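Local atomic coordinates of methylaspartate ammonia-lyase (Citrobacter amalonaticus, PDB entry 1KKO), a protein that catalyses the reversible, magnesium-dependent anti elimination of ammonia from L-threo-3-methylaspartate to give mesaconate, a step in glutamate degradation. Residues V153-W158 against A375-P380; A141-L144 against L149-E152; D107-N112 against G336-I341. All blocks are in the same frame, centred on the assembly; numbering follows the deposited sequence.

How the interactions relate
Followed from the N terminus, residues 107-112 open interaction 3 first. Interaction 2 then opens and closes within a dozen residues, joining the end of helix 128-146 to the start of helix 150-157, and so is nested in the long loop that interaction 3 closes. Residues 153-158 open interaction 1 on that same short helix. Interaction 3 closes at 336-341 and interaction 1 at 375-380, so these two cross. Both join the N-terminal region to barrel helices, 339-351 and 365-378, while interaction 2 stays within the N-terminal region. Glu-157 ties interactions 1 and 3 directly, with probable hydrogen bonds from Phe-109 N and Leu-110 N to its carboxylate.

Interaction 1. Residues V153-W158 against A375-P380; sequences VVCDEW and ALAARP
NH1 of Arg-379 is held by two carbonyl oxygens, those of Leu-376 and Glu-165, at the end of the helix whose Ala-377 meets Val-154 and Cys-155. The NH1 to Leu-376 O bond measures 3.1 Å and is nearly straight (166° at the hydrogen), with the oxygen in the guanidinium plane. Three successive bends of the arginine chain curl it back to that carbonyl. Arg-379 itself has positive phi (73°), which marks where the helical path stops just before Pro-380.

Across the interface the contact converges on one methyl group. Ala-377 CB points at helix 150-157 and lies 3.5 Å from Val-154 CG1 and 3.6 Å from Cys-155 SG. Val-154 CG1 stands anti to the backbone N (chi1 177°), which brings that branch to the alanine. The backbones come close here, with Cys-155 CA 5.6 Å from Ala-377 CA, consistent with the small alanine and cysteine at this point. Cys-155 SG has its second bond in a disulfide to Cys-162. The three touching residues are buried, and they pack the N-terminal region against a helix of the eight-stranded TIM barrel, the two-part architecture of the enolase superfamily.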
loop_
_atom_site.group_PDB
_atom_site.type_symbol
_atom_site.label_atom_id
_atom_site.label_comp_id
_atom_site.label_asym_id
_atom_site.label_seq_id
_atom_site.Cartn_x
_atom_site.Cartn_y
_atom_site.Cartn_z
ATOM N N VAL A 153 -12.574 -21.339 5.519
ATOM C CA VAL A 153 -13.193 -21.375 6.826
ATOM C C VAL A 153 -14.572 -20.741 6.739
ATOM O O VAL A 153 -15.538 -21.265 7.308
ATOM C CB VAL A 153 -12.346 -20.633 7.882
ATOM C CG1 VAL A 153 -13.094 -20.539 9.199
ATOM C CG2 VAL A 153 -11.004 -21.322 8.089
ATOM N N VAL A 154 -14.675 -19.621 6.027
ATOM C CA VAL A 154 -15.952 -18.941 5.881
ATOM C C VAL A 154 -16.915 -19.846 5.123
ATOM O O VAL A 154 -18.053 -20.049 5.540
ATOM C CB VAL A 154 -15.810 -17.586 5.174
ATOM C CG1 VAL A 154 -17.179 -16.942 4.973
ATOM C CG2 VAL A 154 -14.921 -16.657 5.980
ATOM N N CYS A 155 -16.472 -20.412 4.016
ATOM C CA CYS A 155 -17.373 -21.290 3.261
ATOM C C CYS A 155 -17.829 -22.487 4.091
ATOM O O CYS A 155 -18.980 -22.927 3.977
ATOM C CB CYS A 155 -16.718 -21.775 1.996
ATOM S SG CYS A 155 -16.477 -20.469 0.787
ATOM N N ASP A 156 -16.939 -23.045 4.898
ATOM C CA ASP A 156 -17.310 -24.180 5.738
ATOM C C ASP A 156 -18.321 -23.794 6.815
ATOM O O ASP A 156 -19.335 -24.478 6.986
ATOM C CB ASP A 156 -16.077 -24.783 6.407
ATOM C CG ASP A 156 -15.213 -25.580 5.457
ATOM O OD1 ASP A 156 -15.662 -25.935 4.345
ATOM O OD2 ASP A 156 -14.048 -25.908 5.766
ATOM N N GLU A 157 -18.073 -22.715 7.551
ATOM C CA GLU A 157 -18.933 -22.353 8.673
ATOM C C GLU A 157 -20.264 -21.736 8.265
ATOM O O GLU A 157 -21.218 -21.783 9.033
ATOM C CB GLU A 157 -18.179 -21.465 9.666
ATOM C CG GLU A 157 -16.991 -22.201 10.264
ATOM C CD GLU A 157 -16.456 -21.610 11.556
ATOM O OE1 GLU A 157 -17.163 -20.819 12.206
ATOM O OE2 GLU A 157 -15.314 -21.950 11.931
ATOM N N TRP A 158 -20.335 -21.170 7.072
ATOM C CA TRP A 158 -21.586 -20.618 6.559
ATOM C C TRP A 158 -22.193 -21.559 5.531
ATOM O O TRP A 158 -23.222 -21.248 4.938
ATOM C CB TRP A 158 -21.364 -19.252 5.911
ATOM C CG TRP A 158 -21.447 -18.115 6.846
ATOM C CD1 TRP A 158 -22.517 -17.300 7.040
ATOM C CD2 TRP A 158 -20.413 -17.639 7.717
ATOM N NE1 TRP A 158 -22.214 -16.336 7.969
ATOM C CE2 TRP A 158 -20.928 -16.524 8.402
ATOM C CE3 TRP A 158 -19.096 -18.031 7.973
ATOM C CZ2 TRP A 158 -20.181 -15.810 9.332
ATOM C CZ3 TRP A 158 -18.355 -17.318 8.900
ATOM C CH2 TRP A 158 -18.895 -16.222 9.561
ATOM N N ALA A 375 -14.804 -11.779 0.912
ATOM C CA ALA A 375 -15.512 -11.533 -0.336
ATOM C C ALA A 375 -15.543 -12.756 -1.227
ATOM O O ALA A 375 -16.562 -13.072 -1.843
ATOM C CB ALA A 375 -14.889 -10.362 -1.069
ATOM N N LEU A 376 -14.431 -13.462 -1.330
ATOM C CA LEU A 376 -14.378 -14.626 -2.196
ATOM C C LEU A 376 -15.370 -15.679 -1.750
ATOM O O LEU A 376 -15.899 -16.420 -2.581
ATOM C CB LEU A 376 -12.974 -15.209 -2.240
ATOM C CG LEU A 376 -11.986 -14.442 -3.115
ATOM C CD1 LEU A 376 -10.596 -15.016 -2.944
ATOM C CD2 LEU A 376 -12.415 -14.488 -4.586
ATOM N N ALA A 377 -15.623 -15.738 -0.451
ATOM C CA ALA A 377 -16.590 -16.677 0.100
ATOM C C ALA A 377 -18.029 -16.186 -0.042
ATOM O O ALA A 377 -18.893 -16.920 -0.506
ATOM C CB ALA A 377 -16.293 -16.946 1.554
ATOM N N ALA A 378 -18.284 -14.945 0.341
ATOM C CA ALA A 378 -19.648 -14.428 0.434
ATOM C C ALA A 378 -20.244 -13.921 -0.867
ATOM O O ALA A 378 -21.461 -13.856 -0.999
ATOM C CB ALA A 378 -19.719 -13.351 1.515
ATOM N N ARG A 379 -19.397 -13.493 -1.797
ATOM C CA ARG A 379 -19.805 -13.091 -3.138
ATOM C C ARG A 379 -20.538 -11.767 -3.242
ATOM O O ARG A 379 -21.634 -11.690 -3.788
ATOM C CB ARG A 379 -20.657 -14.190 -3.789
ATOM C CG ARG A 379 -20.033 -15.564 -3.734
ATOM C CD ARG A 379 -18.610 -15.592 -4.163
ATOM N NE ARG A 379 -18.452 -15.019 -5.486
ATOM C CZ ARG A 379 -17.288 -14.895 -6.090
ATOM N NH1 ARG A 379 -16.186 -15.306 -5.465
ATOM N NH2 ARG A 379 -17.216 -14.379 -7.308
ATOM N N PRO A 380 -19.936 -10.693 -2.757
ATOM C CA PRO A 380 -20.534 -9.382 -2.979
ATOM C C PRO A 380 -20.401 -9.031 -4.466
ATOM O O PRO A 380 -19.608 -9.632 -5.187
ATOM C CB PRO A 380 -19.660 -8.456 -2.128
ATOM C CG PRO A 380 -18.316 -9.137 -2.146
ATOM C CD PRO A 380 -18.663 -10.602 -2.013
#

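Interaction 2. Residues A141-L144 against L149-E152; sequences ATAL and LKTE
Ala-143, Lys-150 and Leu-149 bury nearly all of the small surface involved, 91 Å² in total, and Ala-143 contributes more than half of it. Its CB points at the start of the following helix and rests against backbone there: Ala-143 CB lies 3.8 Å from Lys-150 N and 3.9 Å from Leu-149 C. These are van der Waals contacts, and no hydrogen bond joins the two segments. Consistent with so small a side chain, the chains come close, with 5.2 Å between Ala-143 CA and Lys-150 CA.

Lys-150 adds the side-chain part of the contact. Its CG, set beside its own backbone N (chi1 -74°), passes 3.9 Å from Ala-143 CB. Farther out the chain bends twice (chi3 -73°, chi4 -62°), and the ammonium group forms a salt bridge with Asp-140, which belongs to the same helix as Ala-143. The lysine therefore reaches back from the second helix to the first, apolar at its base and charged at its end.

Leu-149 directs its CB away from Ala-143 and contributes through its main chain. It is the N-cap residue, and its N gives a nearly straight bond of 2.9 Å to Glu-152 OE1, received on the anti lone pair of that oxygen. This is the half of a capping box made by the third helical residue, since the leucine side chain has no polar group to return a bond. The arrangement joins 128-146 and 150-157, consecutive helices in the N-terminal region of this enolase-superfamily protein, the second capped at Leu-149.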
loop_
_atom_site.group_PDB
_atom_site.type_symbol
_atom_site.label_atom_id
_atom_site.label_comp_id
_atom_site.label_asym_id
_atom_site.label_seq_id
_atom_site.Cartn_x
_atom_site.Cartn_y
_atom_site.Cartn_z
ATOM N N ALA A 141 -6.640 -17.441 12.600
ATOM C CA ALA A 141 -6.250 -18.509 13.534
ATOM C C ALA A 141 -6.928 -19.842 13.196
ATOM O O ALA A 141 -6.281 -20.873 13.134
ATOM C CB ALA A 141 -6.540 -18.116 14.945
ATOM N N THR A 142 -8.229 -19.803 12.947
ATOM C CA THR A 142 -8.954 -21.014 12.590
ATOM C C THR A 142 -8.389 -21.599 11.309
ATOM O O THR A 142 -8.199 -22.817 11.187
ATOM C CB THR A 142 -10.440 -20.691 12.468
ATOM O OG1 THR A 142 -10.928 -20.275 13.747
ATOM C CG2 THR A 142 -11.257 -21.930 12.085
ATOM N N ALA A 143 -8.070 -20.734 10.353
ATOM C CA ALA A 143 -7.451 -21.164 9.114
ATOM C C ALA A 143 -6.101 -21.859 9.349
ATOM O O ALA A 143 -5.884 -22.998 8.926
ATOM C CB ALA A 143 -7.274 -19.978 8.186
ATOM N N LEU A 144 -5.209 -21.183 10.058
ATOM C CA LEU A 144 -3.854 -21.686 10.296
ATOM C C LEU A 144 -3.826 -22.919 11.198
ATOM O O LEU A 144 -2.874 -23.699 11.167
ATOM C CB LEU A 144 -2.976 -20.580 10.885
ATOM C CG LEU A 144 -2.595 -19.485 9.887
ATOM C CD1 LEU A 144 -2.113 -18.238 10.617
ATOM C CD2 LEU A 144 -1.544 -19.989 8.893
ATOM N N LEU A 149 -7.547 -22.123 4.022
ATOM C CA LEU A 149 -7.450 -20.697 3.763
ATOM C C LEU A 149 -8.581 -20.012 4.516
ATOM O O LEU A 149 -9.606 -20.625 4.803
ATOM C CB LEU A 149 -7.617 -20.412 2.282
ATOM C CG LEU A 149 -6.721 -21.233 1.361
ATOM C CD1 LEU A 149 -6.887 -20.780 -0.066
ATOM C CD2 LEU A 149 -5.268 -21.152 1.792
ATOM N N LYS A 150 -8.426 -18.732 4.815
ATOM C CA LYS A 150 -9.494 -18.002 5.480
ATOM C C LYS A 150 -10.806 -18.110 4.696
ATOM O O LYS A 150 -11.864 -18.295 5.289
ATOM C CB LYS A 150 -9.096 -16.550 5.687
ATOM C CG LYS A 150 -8.059 -16.364 6.801
ATOM C CD LYS A 150 -7.703 -14.889 7.013
ATOM C CE LYS A 150 -6.847 -14.307 5.894
ATOM N NZ LYS A 150 -5.531 -14.983 5.781
ATOM N N THR A 151 -10.736 -18.034 3.372
ATOM C CA THR A 151 -11.938 -18.148 2.553
ATOM C C THR A 151 -12.651 -19.465 2.826
ATOM O O THR A 151 -13.884 -19.519 2.874
ATOM C CB THR A 151 -11.598 -18.080 1.052
ATOM O OG1 THR A 151 -10.691 -19.116 0.679
ATOM C CG2 THR A 151 -10.877 -16.884 0.709
ATOM N N GLU A 152 -11.877 -20.537 2.949
ATOM C CA GLU A 152 -12.446 -21.874 3.160
ATOM C C GLU A 152 -13.122 -21.979 4.507
ATOM O O GLU A 152 -14.146 -22.658 4.648
ATOM C CB GLU A 152 -11.355 -22.936 3.027
ATOM C CG GLU A 152 -10.842 -23.075 1.607
ATOM C CD GLU A 152 -9.737 -24.096 1.493
ATOM O OE1 GLU A 152 -8.785 -24.029 2.284
ATOM O OE2 GLU A 152 -9.836 -24.985 0.626
#

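Interaction 3. Residues D107-N112 against G336-I341; sequences DAFLPN and GGIHNI
His-339 meets residues 107-112 mainly through its CB, which points toward them and touches two side chains: Leu-110 CD2 at 3.7 Å and, more loosely, Phe-109 CE2 at 4.1 Å. The next atom, CG, is still 4.2 Å from Leu-110 CD2, and the ring atom CD2 of His-339 is 4.1 Å from the same methyl, so one leucine branch follows the histidine from its base to the near part of its ring. The leucine meets that ring obliquely. With chi1 at 59°, CG sits between the backbone N and the carbonyl carbon, and the ring turns back over its own chain: ND1 and CE1 of His-339 are each 3.6 Å from Gly-337 CA. The histidine side chain also packs on Ala-113 and Asp-117 of helix 110-118.

Phe-109 makes the second half of the contact. Its CG is anti to the backbone N (chi1 168°), which carries CZ to 3.9 Å from Ile-338 CG1, the two side chains crossing at about a right angle. Ile-338 in turn packs on Leu-139 of helix 128-146 and Val-374 of helix 365-378, and its N bonds to Ser-135 OG. The side chain of Ile-338 is about 12 Å from that of Lys-331, the proton acceptor of the active site. The result is an apolar interface where a loop and helix start of the N-terminal domain meet the start of a helix of the TIM barrel, as expected for the two-domain enolase-superfamily fold.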
loop_
_atom_site.group_PDB
_atom_site.type_symbol
_atom_site.label_atom_id
_atom_site.label_comp_id
_atom_site.label_asym_id
_atom_site.label_seq_id
_atom_site.Cartn_x
_atom_site.Cartn_y
_atom_site.Cartn_z
ATOM N N ASP A 107 -10.440 -23.933 16.850
ATOM C CA ASP A 107 -10.826 -24.889 15.824
ATOM C C ASP A 107 -11.996 -24.376 14.998
ATOM O O ASP A 107 -12.137 -24.743 13.848
ATOM C CB ASP A 107 -11.197 -26.233 16.427
ATOM C CG ASP A 107 -9.989 -27.033 16.831
ATOM O OD1 ASP A 107 -8.842 -26.603 16.545
ATOM O OD2 ASP A 107 -10.100 -28.127 17.435
ATOM N N ALA A 108 -12.842 -23.558 15.614
ATOM C CA ALA A 108 -13.912 -22.890 14.906
ATOM C C ALA A 108 -13.721 -21.387 15.049
ATOM O O ALA A 108 -13.032 -20.919 15.957
ATOM C CB ALA A 108 -15.271 -23.311 15.459
ATOM N N PHE A 109 -14.380 -20.654 14.163
ATOM C CA PHE A 109 -14.310 -19.198 14.139
ATOM C C PHE A 109 -15.518 -18.480 14.723
ATOM O O PHE A 109 -15.371 -17.585 15.542
ATOM C CB PHE A 109 -14.123 -18.755 12.695
ATOM C CG PHE A 109 -14.321 -17.279 12.463
ATOM C CD1 PHE A 109 -13.516 -16.355 13.095
ATOM C CD2 PHE A 109 -15.283 -16.824 11.585
ATOM C CE1 PHE A 109 -13.690 -15.002 12.871
ATOM C CE2 PHE A 109 -15.444 -15.481 11.356
ATOM C CZ PHE A 109 -14.645 -14.569 11.997
ATOM N N LEU A 110 -16.713 -18.900 14.318
ATOM C CA LEU A 110 -17.913 -18.140 14.654
ATOM C C LEU A 110 -18.192 -17.942 16.141
ATOM O O LEU A 110 -18.512 -16.837 16.545
ATOM C CB LEU A 110 -19.140 -18.745 13.971
ATOM C CG LEU A 110 -19.593 -18.080 12.675
ATOM C CD1 LEU A 110 -20.740 -18.868 12.068
ATOM C CD2 LEU A 110 -20.022 -16.626 12.914
ATOM N N PRO A 111 -18.115 -18.983 16.971
ATOM C CA PRO A 111 -18.351 -18.776 18.400
ATOM C C PRO A 111 -17.420 -17.715 18.978
ATOM O O PRO A 111 -17.855 -16.857 19.731
ATOM C CB PRO A 111 -18.120 -20.166 19.012
ATOM C CG PRO A 111 -18.393 -21.083 17.926
ATOM C CD PRO A 111 -17.894 -20.405 16.656
ATOM N N ASN A 112 -16.140 -17.743 18.608
ATOM C CA ASN A 112 -15.218 -16.734 19.113
ATOM C C ASN A 112 -15.568 -15.338 18.590
ATOM O O ASN A 112 -15.507 -14.349 19.318
ATOM C CB ASN A 112 -13.786 -17.061 18.705
ATOM C CG ASN A 112 -13.219 -18.248 19.435
ATOM O OD1 ASN A 112 -13.663 -18.580 20.538
ATOM N ND2 ASN A 112 -12.176 -18.850 18.860
ATOM N N GLY A 336 -17.861 -4.072 12.856
ATOM C CA GLY A 336 -17.282 -4.790 13.986
ATOM C C GLY A 336 -16.702 -6.123 13.525
ATOM O O GLY A 336 -15.846 -6.157 12.661
ATOM N N GLY A 337 -17.140 -7.226 14.104
ATOM C CA GLY A 337 -16.598 -8.508 13.716
ATOM C C GLY A 337 -16.898 -8.808 12.259
ATOM O O GLY A 337 -18.013 -8.566 11.770
ATOM N N ILE A 338 -15.939 -9.416 11.567
ATOM C CA ILE A 338 -16.077 -9.632 10.131
ATOM C C ILE A 338 -17.112 -10.691 9.782
ATOM O O ILE A 338 -17.530 -10.784 8.642
ATOM C CB ILE A 338 -14.712 -9.941 9.489
ATOM C CG1 ILE A 338 -14.105 -11.226 10.038
ATOM C CG2 ILE A 338 -13.771 -8.749 9.652
ATOM C CD1 ILE A 338 -12.822 -11.635 9.309
ATOM N N HIS A 339 -17.516 -11.504 10.753
ATOM C CA HIS A 339 -18.623 -12.426 10.513
ATOM C C HIS A 339 -19.871 -11.623 10.129
ATOM O O HIS A 339 -20.714 -12.103 9.371
ATOM C CB HIS A 339 -18.908 -13.297 11.721
ATOM C CG HIS A 339 -19.260 -12.542 12.954
ATOM N ND1 HIS A 339 -18.448 -11.572 13.500
ATOM C CD2 HIS A 339 -20.339 -12.634 13.768
ATOM C CE1 HIS A 339 -19.011 -11.096 14.594
ATOM N NE2 HIS A 339 -20.162 -11.721 14.778
ATOM N N ASN A 340 -19.985 -10.396 10.626
ATOM C CA ASN A 340 -21.105 -9.527 10.286
ATOM C C ASN A 340 -21.057 -9.137 8.812
ATOM O O ASN A 340 -22.092 -8.892 8.198
ATOM C CB ASN A 340 -21.137 -8.272 11.156
ATOM C CG ASN A 340 -21.382 -8.566 12.615
ATOM O OD1 ASN A 340 -20.698 -8.030 13.503
ATOM N ND2 ASN A 340 -22.349 -9.408 12.880
ATOM N N ILE A 341 -19.861 -9.022 8.232
ATOM C CA ILE A 341 -19.767 -8.736 6.805
ATOM C C ILE A 341 -20.356 -9.899 6.012
ATOM O O ILE A 341 -21.099 -9.688 5.047
ATOM C CB ILE A 341 -18.315 -8.535 6.332
ATOM C CG1 ILE A 341 -17.605 -7.423 7.085
ATOM C CG2 ILE A 341 -18.289 -8.252 4.835
ATOM C CD1 ILE A 341 -16.093 -7.487 6.890
#